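PDB 4XPX: bacteriohemerythrin from Methylococcus capsulatus, which binds oxygen reversibly at a pair of iron atoms and may store it or deliver it to oxygen-requiring enzymes. Local coordinates for residues A8-N13 / N115-V120; M3-A8 / T23-V28; S60-M65 / E79-V84; D18-T23 / V55-S60; Q46-I51 / D89-F94. All coordinates share one frame; numbering follows the deposited sequence.

Contact 1. Residues A8-N13 / N115-V120. With FE2 (Fe (II) ion), chain B.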
# COMPACT_ATOMS: atom_id res chain seq x y z
N ALA A 8 16.23 7.70 1.52
CA ALA A 8 16.16 8.96 0.82
C ALA A 8 14.82 9.18 0.12
O ALA A 8 14.21 10.25 0.09
CB ALA A 8 17.28 9.12 -0.23
N GLU A 9 14.34 8.10 -0.54
CA GLU A 9 13.07 8.27 -1.27
C GLU A 9 11.86 8.26 -0.34
O GLU A 9 10.93 9.00 -0.56
CB GLU A 9 12.92 7.12 -2.28
CG GLU A 9 13.84 7.10 -3.48
CD GLU A 9 13.89 5.53 -4.13
OE1 GLU A 9 14.59 4.65 -3.67
OE2 GLU A 9 13.10 5.49 -5.00
N PHE A 10 11.92 7.35 0.68
CA PHE A 10 10.69 6.95 1.33
C PHE A 10 10.73 7.06 2.81
O PHE A 10 9.67 6.85 3.48
CB PHE A 10 10.28 5.53 0.95
CG PHE A 10 10.09 5.34 -0.53
CD1 PHE A 10 9.21 6.14 -1.22
CD2 PHE A 10 10.80 4.39 -1.22
CE1 PHE A 10 9.08 6.00 -2.58
CE2 PHE A 10 10.73 4.30 -2.61
CZ PHE A 10 9.82 5.11 -3.27
N GLY A 11 11.86 7.37 3.44
CA GLY A 11 11.89 7.40 4.89
C GLY A 11 11.01 8.44 5.49
O GLY A 11 11.08 9.58 5.08
N THR A 12 10.22 8.07 6.47
CA THR A 12 9.27 8.93 7.15
C THR A 12 9.75 9.44 8.46
O THR A 12 9.08 10.31 9.06
CB THR A 12 7.92 8.25 7.37
OG1 THR A 12 8.10 7.19 8.30
CG2 THR A 12 7.28 7.80 6.07
N ASN A 13 10.74 8.94 8.99
CA ASN A 13 11.27 9.10 10.34
C ASN A 13 10.35 8.52 11.38
O ASN A 13 10.53 8.84 12.60
CB ASN A 13 11.54 10.58 10.64
CG ASN A 13 12.36 10.78 11.90
OD1 ASN A 13 13.19 9.94 12.25
ND2 ASN A 13 12.13 11.90 12.58
N ASN A 115 4.09 7.74 -5.08
CA ASN A 115 3.62 9.09 -4.85
C ASN A 115 3.18 9.31 -3.40
O ASN A 115 3.32 10.41 -2.87
CB ASN A 115 2.47 9.43 -5.80
CG ASN A 115 2.94 9.60 -7.24
OD1 ASN A 115 3.53 10.62 -7.59
ND2 ASN A 115 2.68 8.60 -8.07
N HIS A 116 2.40 8.39 -2.84
CA HIS A 116 1.80 8.65 -1.54
C HIS A 116 2.85 8.73 -0.43
O HIS A 116 2.73 9.57 0.47
CB HIS A 116 0.88 7.45 -1.19
CG HIS A 116 0.14 7.60 0.11
ND1 HIS A 116 -1.03 8.32 0.24
CD2 HIS A 116 0.44 7.12 1.33
CE1 HIS A 116 -1.43 8.23 1.51
NE2 HIS A 116 -0.58 7.51 2.22
N ILE A 117 3.84 7.85 -0.43
CA ILE A 117 4.75 7.82 0.69
C ILE A 117 5.53 9.14 0.81
O ILE A 117 5.56 9.77 1.86
CB ILE A 117 5.61 6.57 0.72
CG1 ILE A 117 4.74 5.34 0.95
CG2 ILE A 117 6.70 6.71 1.81
CD1 ILE A 117 5.44 4.03 0.65
N PRO A 118 6.13 9.66 -0.28
CA PRO A 118 6.91 10.92 -0.14
C PRO A 118 6.01 12.12 0.02
O PRO A 118 6.44 13.08 0.69
CB PRO A 118 7.67 11.01 -1.45
CG PRO A 118 7.71 9.63 -2.00
CD PRO A 118 6.43 9.04 -1.59
N LYS A 119 4.84 12.16 -0.62
CA LYS A 119 4.05 13.39 -0.67
C LYS A 119 2.99 13.47 0.40
O LYS A 119 2.40 14.58 0.61
CB LYS A 119 3.41 13.62 -2.06
CG LYS A 119 4.41 13.68 -3.14
CD LYS A 119 4.12 14.04 -4.46
CE LYS A 119 5.46 13.92 -5.23
NZ LYS A 119 5.62 12.63 -6.01
N VAL A 120 2.66 12.32 1.01
CA VAL A 120 1.58 12.28 1.98
C VAL A 120 2.12 11.72 3.29
O VAL A 120 2.03 12.38 4.33
CB VAL A 120 0.34 11.47 1.46
CG1 VAL A 120 -0.81 11.62 2.44
CG2 VAL A 120 -0.05 11.94 0.07
FE FE2 B . -0.55 6.90 4.30
O HOH W 1 0.17 4.86 3.57

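Contact 2. Residues M3-A8 / T23-V28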
# COMPACT_ATOMS: atom_id res chain seq x y z
N MET A 3 9.96 -2.99 -6.92
CA MET A 3 10.10 -1.88 -5.98
C MET A 3 11.36 -2.01 -5.17
O MET A 3 11.73 -3.13 -4.76
CB MET A 3 8.92 -1.83 -5.03
CG MET A 3 7.60 -1.65 -5.82
SD MET A 3 6.20 -1.20 -4.75
CE MET A 3 6.69 0.46 -4.27
N THR A 4 11.98 -0.91 -4.85
CA THR A 4 13.13 -0.86 -3.94
C THR A 4 12.92 0.25 -2.94
O THR A 4 12.72 1.42 -3.32
CB THR A 4 14.44 -0.58 -4.69
OG1 THR A 4 14.67 -1.65 -5.62
CG2 THR A 4 15.61 -0.52 -3.77
N TRP A 5 12.88 -0.04 -1.66
CA TRP A 5 12.76 0.96 -0.60
C TRP A 5 14.12 1.54 -0.30
O TRP A 5 15.09 0.78 -0.11
CB TRP A 5 12.14 0.30 0.63
CG TRP A 5 11.79 1.33 1.70
CD1 TRP A 5 10.51 1.79 1.95
CD2 TRP A 5 12.61 1.88 2.74
NE1 TRP A 5 10.53 2.63 3.03
CE2 TRP A 5 11.81 2.72 3.50
CE3 TRP A 5 14.00 1.80 3.04
CZ2 TRP A 5 12.29 3.46 4.61
CZ3 TRP A 5 14.46 2.53 4.12
CH2 TRP A 5 13.64 3.33 4.87
N THR A 6 14.19 2.87 -0.22
CA THR A 6 15.38 3.50 0.33
C THR A 6 14.91 4.61 1.26
O THR A 6 13.83 5.15 1.07
CB THR A 6 16.31 4.15 -0.75
OG1 THR A 6 15.68 5.28 -1.26
CG2 THR A 6 16.65 3.17 -1.84
N ALA A 7 15.76 5.00 2.20
CA ALA A 7 15.41 6.05 3.14
C ALA A 7 15.29 7.39 2.44
O ALA A 7 14.43 8.20 2.76
CB ALA A 7 16.39 6.10 4.28
N ALA A 8 16.23 7.70 1.52
CA ALA A 8 16.16 8.96 0.82
C ALA A 8 14.82 9.18 0.12
O ALA A 8 14.21 10.25 0.09
CB ALA A 8 17.28 9.12 -0.23
N THR A 23 7.48 -4.01 4.20
CA THR A 23 6.71 -5.22 3.95
C THR A 23 5.82 -5.07 2.74
O THR A 23 5.75 -6.01 1.90
CB THR A 23 5.86 -5.55 5.19
OG1 THR A 23 6.70 -5.89 6.29
CG2 THR A 23 4.88 -6.68 4.93
N ILE A 24 5.13 -3.94 2.58
CA ILE A 24 4.30 -3.72 1.41
C ILE A 24 5.13 -3.90 0.14
O ILE A 24 4.69 -4.55 -0.82
CB ILE A 24 3.60 -2.38 1.49
CG1 ILE A 24 2.54 -2.36 2.58
CG2 ILE A 24 2.98 -2.02 0.15
CD1 ILE A 24 2.02 -1.00 2.97
N PHE A 25 6.28 -3.27 0.11
CA PHE A 25 7.11 -3.34 -1.11
C PHE A 25 7.45 -4.80 -1.41
O PHE A 25 7.42 -5.24 -2.57
CB PHE A 25 8.40 -2.54 -0.99
CG PHE A 25 8.29 -1.04 -1.11
CD1 PHE A 25 7.16 -0.29 -0.70
CD2 PHE A 25 9.33 -0.34 -1.67
CE1 PHE A 25 7.17 1.09 -0.80
CE2 PHE A 25 9.31 1.05 -1.80
CZ PHE A 25 8.24 1.78 -1.34
N ASP A 26 7.82 -5.56 -0.38
CA ASP A 26 8.15 -6.99 -0.60
C ASP A 26 6.95 -7.74 -1.12
O ASP A 26 7.08 -8.63 -2.01
CB ASP A 26 8.67 -7.58 0.70
CG ASP A 26 10.07 -7.22 1.06
OD1 ASP A 26 10.85 -6.69 0.21
OD2 ASP A 26 10.52 -7.48 2.27
N MET A 27 5.77 -7.47 -0.58
CA MET A 27 4.57 -8.21 -0.99
C MET A 27 4.15 -7.79 -2.40
O MET A 27 3.65 -8.67 -3.18
CB MET A 27 3.45 -7.97 0.05
CG MET A 27 3.80 -8.55 1.40
SD MET A 27 2.45 -8.39 2.60
CE MET A 27 1.42 -9.82 2.13
N VAL A 28 4.28 -6.52 -2.77
CA VAL A 28 4.07 -6.08 -4.17
C VAL A 28 5.04 -6.80 -5.07
O VAL A 28 4.66 -7.26 -6.18
CB VAL A 28 4.20 -4.58 -4.30
CG1 VAL A 28 4.21 -4.15 -5.75
CG2 VAL A 28 3.08 -3.84 -3.56
O HOH W 2 11.99 -4.14 -1.43

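Contact 3. Residues S60-M65 / E79-V84. With FE2 (Fe (II) ion), chain B; FE2 (Fe (II) ion), chain C.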
# COMPACT_ATOMS: atom_id res chain seq x y z
N SER A 60 -3.15 1.46 10.87
CA SER A 60 -2.10 1.79 11.81
C SER A 60 -1.72 3.25 11.73
O SER A 60 -1.61 3.96 12.78
CB SER A 60 -0.87 0.95 11.53
OG SER A 60 -1.06 -0.46 11.63
N GLU A 61 -1.51 3.76 10.52
CA GLU A 61 -1.20 5.17 10.35
C GLU A 61 -2.39 6.01 10.85
O GLU A 61 -2.15 7.07 11.53
CB GLU A 61 -1.00 5.54 8.87
CG GLU A 61 0.32 5.04 8.28
CD GLU A 61 0.53 5.59 6.87
OE1 GLU A 61 -0.38 6.19 6.33
OE2 GLU A 61 1.69 5.38 6.36
N GLU A 62 -3.59 5.65 10.53
CA GLU A 62 -4.76 6.49 10.89
C GLU A 62 -4.92 6.55 12.37
O GLU A 62 -5.25 7.64 12.91
CB GLU A 62 -6.01 5.94 10.22
CG GLU A 62 -6.00 6.19 8.73
CD GLU A 62 -6.98 5.33 7.95
OE1 GLU A 62 -8.01 4.85 8.55
OE2 GLU A 62 -6.82 5.15 6.71
N THR A 63 -4.76 5.46 13.08
CA THR A 63 -4.91 5.47 14.53
C THR A 63 -3.90 6.39 15.12
O THR A 63 -4.25 7.22 16.05
CB THR A 63 -4.76 4.05 15.11
OG1 THR A 63 -5.77 3.19 14.57
CG2 THR A 63 -4.82 4.05 16.61
N GLU A 64 -2.66 6.35 14.70
CA GLU A 64 -1.65 7.22 15.25
C GLU A 64 -1.89 8.66 14.89
O GLU A 64 -1.76 9.55 15.78
CB GLU A 64 -0.29 6.74 14.78
CG GLU A 64 0.21 5.44 15.33
CD GLU A 64 0.13 5.29 16.82
OE1 GLU A 64 0.73 6.17 17.41
OE2 GLU A 64 -0.58 4.39 17.39
N MET A 65 -2.19 8.96 13.66
CA MET A 65 -2.49 10.31 13.28
C MET A 65 -3.65 10.89 14.08
O MET A 65 -3.56 12.06 14.57
CB MET A 65 -2.85 10.41 11.79
CG MET A 65 -1.64 10.30 10.86
SD MET A 65 -2.07 10.59 9.11
CE MET A 65 -2.90 9.02 8.65
N GLU A 79 -7.31 9.78 1.16
CA GLU A 79 -6.45 9.15 0.15
C GLU A 79 -6.42 7.65 0.32
O GLU A 79 -6.54 6.87 -0.63
CB GLU A 79 -5.05 9.71 0.14
CG GLU A 79 -4.94 11.22 -0.03
CD GLU A 79 -5.56 11.84 -1.25
OE1 GLU A 79 -5.82 11.12 -2.23
OE2 GLU A 79 -5.84 13.13 -1.24
N HIS A 80 -6.22 7.21 1.55
CA HIS A 80 -6.25 5.75 1.86
C HIS A 80 -7.55 5.14 1.42
O HIS A 80 -7.57 4.06 0.76
CB HIS A 80 -6.11 5.49 3.34
CG HIS A 80 -4.78 5.82 3.91
ND1 HIS A 80 -4.56 5.76 5.27
CD2 HIS A 80 -3.56 6.13 3.39
CE1 HIS A 80 -3.28 6.04 5.50
NE2 HIS A 80 -2.64 6.24 4.35
N ASP A 81 -8.68 5.78 1.78
CA ASP A 81 -10.00 5.16 1.54
C ASP A 81 -10.26 5.06 0.05
O ASP A 81 -10.88 4.01 -0.37
CB ASP A 81 -11.05 5.93 2.26
CG ASP A 81 -11.02 5.73 3.80
OD1 ASP A 81 -10.45 4.79 4.32
OD2 ASP A 81 -11.66 6.52 4.49
N LYS A 82 -9.78 5.96 -0.76
CA LYS A 82 -10.01 5.80 -2.21
C LYS A 82 -9.20 4.58 -2.71
O LYS A 82 -9.75 3.83 -3.54
CB LYS A 82 -9.60 7.06 -2.95
CG LYS A 82 -10.56 8.22 -2.92
CD LYS A 82 -11.82 7.94 -3.64
CE LYS A 82 -12.72 9.28 -3.61
NZ LYS A 82 -14.00 8.88 -4.32
N LEU A 83 -7.98 4.38 -2.24
CA LEU A 83 -7.23 3.20 -2.65
C LEU A 83 -7.90 1.94 -2.19
O LEU A 83 -7.96 0.93 -2.98
CB LEU A 83 -5.79 3.27 -2.22
CG LEU A 83 -4.98 2.08 -2.76
CD1 LEU A 83 -4.79 2.09 -4.26
CD2 LEU A 83 -3.68 1.91 -2.10
N VAL A 84 -8.32 1.89 -0.98
CA VAL A 84 -9.02 0.67 -0.48
C VAL A 84 -10.21 0.39 -1.39
O VAL A 84 -10.44 -0.80 -1.73
CB VAL A 84 -9.43 0.82 1.00
CG1 VAL A 84 -10.19 -0.43 1.40
CG2 VAL A 84 -8.21 0.98 1.87
FE FE2 B . -0.55 6.90 4.30
FE FE2 C . 1.97 4.52 4.33
O HOH W 3 -8.13 3.38 5.07
O HOH W 1 0.17 4.86 3.57
O HOH W 4 1.80 3.48 2.05

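Contact 4. Residues D18-T23 / V55-S60. With FE2 (Fe (II) ion), chain C.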
# COMPACT_ATOMS: atom_id res chain seq x y z
N ASP A 18 7.84 2.96 8.39
CA ASP A 18 8.88 2.49 7.50
C ASP A 18 8.89 0.97 7.39
O ASP A 18 9.05 0.42 6.29
CB ASP A 18 10.25 2.96 7.95
CG ASP A 18 10.45 4.49 7.81
OD1 ASP A 18 9.78 5.18 7.08
OD2 ASP A 18 11.45 4.92 8.50
N ASP A 19 8.73 0.28 8.53
CA ASP A 19 8.73 -1.17 8.50
C ASP A 19 7.55 -1.73 7.73
O ASP A 19 7.71 -2.69 6.92
CB ASP A 19 8.68 -1.71 9.93
CG ASP A 19 9.99 -1.54 10.65
OD1 ASP A 19 11.04 -1.29 10.02
OD2 ASP A 19 9.91 -1.57 11.92
N GLN A 20 6.38 -1.15 7.94
CA GLN A 20 5.20 -1.61 7.18
C GLN A 20 5.36 -1.31 5.71
O GLN A 20 4.97 -2.13 4.86
CB GLN A 20 3.89 -0.98 7.76
CG GLN A 20 3.60 -1.50 9.16
CD GLN A 20 2.35 -0.89 9.75
OE1 GLN A 20 1.91 0.17 9.43
NE2 GLN A 20 1.67 -1.68 10.58
N HIS A 21 5.93 -0.15 5.37
CA HIS A 21 6.19 0.13 3.93
C HIS A 21 7.10 -0.89 3.32
O HIS A 21 6.90 -1.35 2.19
CB HIS A 21 6.76 1.53 3.76
CG HIS A 21 5.78 2.61 4.10
ND1 HIS A 21 6.16 3.88 4.48
CD2 HIS A 21 4.40 2.62 4.10
CE1 HIS A 21 5.04 4.60 4.66
NE2 HIS A 21 3.95 3.87 4.46
N LYS A 22 8.18 -1.27 4.06
CA LYS A 22 9.11 -2.28 3.51
C LYS A 22 8.39 -3.59 3.29
O LYS A 22 8.63 -4.27 2.23
CB LYS A 22 10.31 -2.44 4.42
CG LYS A 22 11.22 -1.26 4.47
CD LYS A 22 12.24 -1.41 5.56
CE LYS A 22 12.88 -0.15 5.83
NZ LYS A 22 14.03 -0.23 6.76
N THR A 23 7.48 -4.01 4.20
CA THR A 23 6.71 -5.22 3.95
C THR A 23 5.82 -5.07 2.74
O THR A 23 5.75 -6.01 1.90
CB THR A 23 5.86 -5.55 5.19
OG1 THR A 23 6.70 -5.89 6.29
CG2 THR A 23 4.88 -6.68 4.93
N VAL A 55 -4.44 -2.61 4.06
CA VAL A 55 -5.53 -2.07 4.89
C VAL A 55 -5.09 -1.97 6.33
O VAL A 55 -5.42 -0.95 7.00
CB VAL A 55 -6.78 -2.90 4.66
CG1 VAL A 55 -7.84 -2.63 5.76
CG2 VAL A 55 -7.34 -2.77 3.31
N MET A 56 -4.39 -2.94 6.83
CA MET A 56 -3.91 -2.89 8.19
C MET A 56 -2.91 -1.77 8.38
O MET A 56 -2.96 -1.02 9.42
CB MET A 56 -3.29 -4.24 8.55
CG MET A 56 -2.83 -4.35 9.96
SD MET A 56 -1.23 -3.58 10.21
CE MET A 56 -0.15 -4.50 9.14
N HIS A 57 -2.02 -1.54 7.42
CA HIS A 57 -1.08 -0.45 7.46
C HIS A 57 -1.83 0.89 7.54
O HIS A 57 -1.47 1.80 8.33
CB HIS A 57 -0.19 -0.51 6.23
CG HIS A 57 0.61 0.76 6.03
ND1 HIS A 57 1.49 1.25 6.97
CD2 HIS A 57 0.61 1.67 5.03
CE1 HIS A 57 1.99 2.41 6.52
NE2 HIS A 57 1.46 2.70 5.34
N PHE A 58 -2.82 1.06 6.69
CA PHE A 58 -3.59 2.31 6.70
C PHE A 58 -4.21 2.51 8.05
O PHE A 58 -4.22 3.66 8.58
CB PHE A 58 -4.66 2.29 5.61
CG PHE A 58 -4.10 2.37 4.18
CD1 PHE A 58 -4.99 2.14 3.14
CD2 PHE A 58 -2.80 2.71 3.90
CE1 PHE A 58 -4.58 2.25 1.82
CE2 PHE A 58 -2.44 2.79 2.57
CZ PHE A 58 -3.29 2.60 1.55
N LYS A 59 -4.78 1.50 8.65
CA LYS A 59 -5.39 1.60 9.99
C LYS A 59 -4.34 2.00 10.98
O LYS A 59 -4.64 2.77 11.93
CB LYS A 59 -6.09 0.31 10.34
CG LYS A 59 -7.34 0.04 9.62
CD LYS A 59 -7.87 -1.34 10.08
CE LYS A 59 -9.12 -1.72 9.35
NZ LYS A 59 -9.31 -3.11 9.91
N SER A 60 -3.15 1.46 10.87
CA SER A 60 -2.10 1.79 11.81
C SER A 60 -1.72 3.25 11.73
O SER A 60 -1.61 3.96 12.78
CB SER A 60 -0.87 0.95 11.53
OG SER A 60 -1.06 -0.46 11.63
FE FE2 C . 1.97 4.52 4.33
O HOH W 1 0.17 4.86 3.57
O HOH W 4 1.80 3.48 2.05

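Contact 5. Residues Q46-I51 / D89-F94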
# COMPACT_ATOMS: atom_id res chain seq x y z
N GLN A 46 -1.72 -14.10 -3.30
CA GLN A 46 -0.79 -13.04 -3.03
C GLN A 46 -1.52 -11.68 -3.09
O GLN A 46 -1.22 -10.78 -2.24
CB GLN A 46 0.40 -13.08 -3.97
CG GLN A 46 1.49 -12.07 -3.60
CD GLN A 46 2.12 -12.35 -2.27
OE1 GLN A 46 2.19 -13.54 -1.84
NE2 GLN A 46 2.66 -11.34 -1.61
N LEU A 47 -2.48 -11.53 -4.01
CA LEU A 47 -3.27 -10.32 -4.08
C LEU A 47 -4.00 -10.10 -2.73
O LEU A 47 -4.00 -8.99 -2.16
CB LEU A 47 -4.31 -10.47 -5.19
CG LEU A 47 -5.32 -9.34 -5.33
CD1 LEU A 47 -4.66 -8.09 -5.81
CD2 LEU A 47 -6.51 -9.78 -6.21
N ASP A 48 -4.66 -11.15 -2.29
CA ASP A 48 -5.44 -11.01 -1.05
C ASP A 48 -4.54 -10.71 0.15
O ASP A 48 -4.89 -9.88 0.99
CB ASP A 48 -6.27 -12.23 -0.80
CG ASP A 48 -7.43 -12.42 -1.79
OD1 ASP A 48 -7.79 -11.53 -2.52
OD2 ASP A 48 -7.98 -13.60 -1.81
N ALA A 49 -3.41 -11.36 0.24
CA ALA A 49 -2.47 -11.10 1.34
C ALA A 49 -1.99 -9.66 1.33
O ALA A 49 -1.90 -9.00 2.37
CB ALA A 49 -1.29 -12.09 1.28
N LEU A 50 -1.62 -9.17 0.15
CA LEU A 50 -1.14 -7.80 0.00
C LEU A 50 -2.23 -6.81 0.44
O LEU A 50 -1.95 -5.87 1.22
CB LEU A 50 -0.77 -7.53 -1.45
CG LEU A 50 -0.50 -6.05 -1.77
CD1 LEU A 50 0.69 -5.50 -1.07
CD2 LEU A 50 -0.35 -5.92 -3.31
N ILE A 51 -3.44 -6.97 -0.06
CA ILE A 51 -4.48 -5.99 0.23
C ILE A 51 -4.80 -6.02 1.70
O ILE A 51 -5.01 -4.97 2.34
CB ILE A 51 -5.71 -6.25 -0.65
CG1 ILE A 51 -5.38 -5.85 -2.10
CG2 ILE A 51 -6.91 -5.48 -0.14
CD1 ILE A 51 -6.34 -6.24 -3.13
N ASP A 89 -12.68 -3.30 -5.17
CA ASP A 89 -13.33 -3.49 -6.46
C ASP A 89 -12.54 -4.43 -7.32
O ASP A 89 -13.15 -5.32 -8.01
CB ASP A 89 -13.52 -2.16 -7.15
CG ASP A 89 -14.14 -2.26 -8.52
OD1 ASP A 89 -15.34 -2.65 -8.58
OD2 ASP A 89 -13.45 -2.07 -9.58
N LEU A 90 -11.23 -4.33 -7.32
CA LEU A 90 -10.39 -5.25 -8.05
C LEU A 90 -10.58 -6.64 -7.47
O LEU A 90 -10.70 -7.61 -8.30
CB LEU A 90 -8.93 -4.82 -7.90
CG LEU A 90 -7.95 -5.84 -8.37
CD1 LEU A 90 -8.10 -6.01 -9.85
CD2 LEU A 90 -6.55 -5.30 -8.07
N GLN A 91 -10.57 -6.82 -6.18
CA GLN A 91 -10.79 -8.14 -5.62
C GLN A 91 -12.13 -8.68 -6.04
O GLN A 91 -12.24 -9.92 -6.37
CB GLN A 91 -10.71 -8.12 -4.09
CG GLN A 91 -9.26 -8.00 -3.58
CD GLN A 91 -9.26 -7.97 -2.09
OE1 GLN A 91 -9.88 -7.02 -1.51
NE2 GLN A 91 -8.55 -8.83 -1.47
N LYS A 92 -13.17 -7.89 -6.00
CA LYS A 92 -14.50 -8.39 -6.37
C LYS A 92 -14.42 -8.88 -7.81
O LYS A 92 -14.93 -10.01 -8.12
CB LYS A 92 -15.53 -7.30 -6.20
CG LYS A 92 -15.85 -7.08 -4.63
CD LYS A 92 -16.61 -5.75 -4.42
CE LYS A 92 -16.49 -5.38 -3.00
NZ LYS A 92 -17.14 -3.95 -2.93
N LYS A 93 -13.92 -8.12 -8.70
CA LYS A 93 -13.88 -8.51 -10.12
C LYS A 93 -12.94 -9.67 -10.34
O LYS A 93 -13.32 -10.64 -11.10
CB LYS A 93 -13.53 -7.34 -11.03
CG LYS A 93 -14.59 -6.31 -11.06
CD LYS A 93 -14.02 -5.04 -11.65
CE LYS A 93 -15.02 -4.01 -12.15
NZ LYS A 93 -16.09 -3.69 -11.17
N PHE A 94 -11.78 -9.72 -9.70
CA PHE A 94 -10.85 -10.81 -9.88
C PHE A 94 -11.49 -12.13 -9.37
O PHE A 94 -11.44 -13.16 -10.07
CB PHE A 94 -9.55 -10.51 -9.13
CG PHE A 94 -8.61 -11.68 -9.17
CD1 PHE A 94 -7.79 -11.92 -10.25
CD2 PHE A 94 -8.58 -12.59 -8.13
CE1 PHE A 94 -6.95 -12.98 -10.24
CE2 PHE A 94 -7.77 -13.70 -8.13
CZ PHE A 94 -6.92 -13.86 -9.24
O HOH W 5 -7.59 -9.48 1.29

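Contact 1. Residues A8-N13 / N115-V120
The N-terminal arm packs on the hemerythrin four-helix bundle, where Phe10, at the end of the short helix 7-10, rests on Ile117 and Pro118 of helix 103-121. Pro118 lies beside the phenyl ring and points the same way, its CG at the ring edge, 3.9 Å from Phe10 CD1. Ile117 crosses Phe10 at about a right angle; with its CG2 anti to the backbone N, that methyl comes 3.4 Å from Phe10 O and 3.9 Å from Phe10 CB. Glu9 O lies 3.6 Å from Pro118 CG. An alanine at Phe10 would probably leave Pro118 CG without its aromatic neighbour and open a gap between arm and helix. No hydrogen bond joins the two segments. Helix 103-121 is kinked where Pro118 N lacks a bond to the preceding turn. Just before Ile117, His116 NE2 binds an iron at 2.2 Å. Ile117 also touches His21 and Phe25, so the arm, helix 103-121 and helix 15-34 meet at this point.

Contact 2. Residues M3-A8 / T23-V28
Phe25, on helix 15-34 of the hemerythrin bundle, is clasped between Met3 and Trp5 of the N-terminal arm, and the first of these makes a Met-aromatic contact. Met3 starts with CG anti to its carbonyl carbon, runs extended through chi2 and then bends at chi3 (69°), which places CE 3.4 Å from the centroid of the Phe25 ring and almost on the ring normal. The methyl therefore makes a CH-pi contact over the centre of that face, while SD stands over the same face at 4.4 Å from the centroid. SD also packs against a methyl of Val28, at 3.7 Å from CG1. Trp5 takes the other face. Its CG is anti to the backbone N (chi1 -171°), and the edge of the indole, led by CD1, turns toward the phenyl face in a T-shaped pair with planes at 66°. CD1 sits toward the rim of the ring, whereas CB packs on Phe25 CD2. Beyond the two segments, Phe10 adds a further edge-to-face partner for Phe25, and Lys22 makes a cation-pi contact with Trp5. Between the two arm side chains the backbone follows the rim of the phenyl ring, where Thr4 O lies near its plane, 3.8 Å from Phe25 CE2.

Contact 3. Residues S60-M65 / E79-V84
His80, on helix 73-95, meets two consecutive glutamates of helix 40-67. Its CB and CG each lie 3.5 Å from Glu62 OE2. Chi1 (-69°) sets CG anti to the carbonyl carbon; from there the ring reaches Glu62 tip to tip, and ND1 donates to the anti lone pair of Glu62 OE2 at 2.7 Å, in the ring plane. His80 CE1 is 3.0 Å from Glu61 OE1, and NE2, flanked by CD2, binds an iron at 2.2 Å. Glu61 OE1 binds that same iron and OE2, also hydrogen-bonded to Tyr124, the second, bridging the pair. A water donates to Glu62 OE2 and Asp81 OD1, probably easing their repulsion; Asp81 also forms a salt bridge with Lys77. The bond at ND1, with the iron at NE2, would hold the ring's rotation and probably makes NE2 more electron-rich. Such second-shell support beside a bridging carboxylate belongs to the hemerythrin diiron site, which His76, His116, Asp121 and a water complete around the iron bound by His80.

Contact 4. Residues D18-T23 / V55-S60
Gln20 OE1 accepts a nearly straight hydrogen bond from His57 ND1, 2.7 Å long with an angle of 172° at the hydrogen. Gln20 runs extended beyond CG, which carries CD toward His57; the donor approaches 33° out of the carbonyl plane, and the oxygen lies close to the imidazole plane. At the other branch, Gln20 NE2 donates to Ser60 OG over 3.2 Å, with the hydroxyl in the amide plane. These two bonds fix the rotation of the amide and which end carries the oxygen. His57 NE2 and His21 NE2 bind one iron, each at 2.1 Å, their rings oblique with planes 72° apart. Glu61 and Asp121 bridge this iron to the second. Outward, Met56 SD packs 3.5 Å from Gln20 NE2, the side chains crossing at about a right angle. A leucine in place of Gln20 would probably leave His57 ND1 without its acceptor and its ring freer to turn. The glutamine is a second-shell residue, and would probably make the metal-bound nitrogen a stronger donor.

Contact 5. Residues Q46-I51 / D89-F94
Gln91 reaches from helix 73-95 across to helix 40-67 and overlaps the end of Ile51, tip to tip, in an antiparallel helix pair of the hemerythrin four-helix bundle. The two short segments run at 161° to each other with their axes 11.2 Å apart, a spacing bridged by long side chains. Gln91 CG comes 3.4 Å from Ile51 CD1. The chain is extended beyond CG, which brings Gln91 CD 3.5 Å from the same Ile51 CD1. Gln91 OE1 faces Ile51 CG2 at 3.6 Å. Gln91 NE2 donates to Asp48 OD1 at 3.0 Å with an angle of 153°; it comes from above the carboxylate plane, and the amide and carboxylate planes stand 68° apart. Asp48 OD1 has a second partner in His95, so this oxygen is gripped from two residues of helix 73-95. A water also takes a hydrogen bond from Gln91 NE2 and gives one to Asp48 O, tying the amide to the backbone.

Beside this polar group lies an apolar one centred on Leu47. Leu47 and Phe94 slide past each other in opposite directions, and Leu47 CD2 approaches the phenyl ring obliquely. Phe94 is also held by a cation-pi contact with Arg40, and Val101 of the following loop packs on both Leu90 and Phe94. The other methyl of Leu47, CD1, meets Leu90 CD2 at 4.1 Å.

From the N terminus, the arm is fastened first: contact 2 closes a short loop onto helix 15-34, and contact 1 closes a far longer one onto helix 103-121. These two cross, sharing Ala8 and touching through Phe10, Phe25 and Ile117. Contacts 3, 4 and 5 all lie inside the loop closed by contact 1. Contact 4 joins helices 15-34 and 40-67 and crosses contact 2, with which it shares Thr23. Contact 5 and, nested within it, contact 3 join helices 40-67 and 73-95 at two levels. Contact 4 crosses contact 5 but closes before contact 3 opens. Contacts 1, 3 and 4 gather round the diiron site, whereas contact 5 lies across the chain's centre from contact 1.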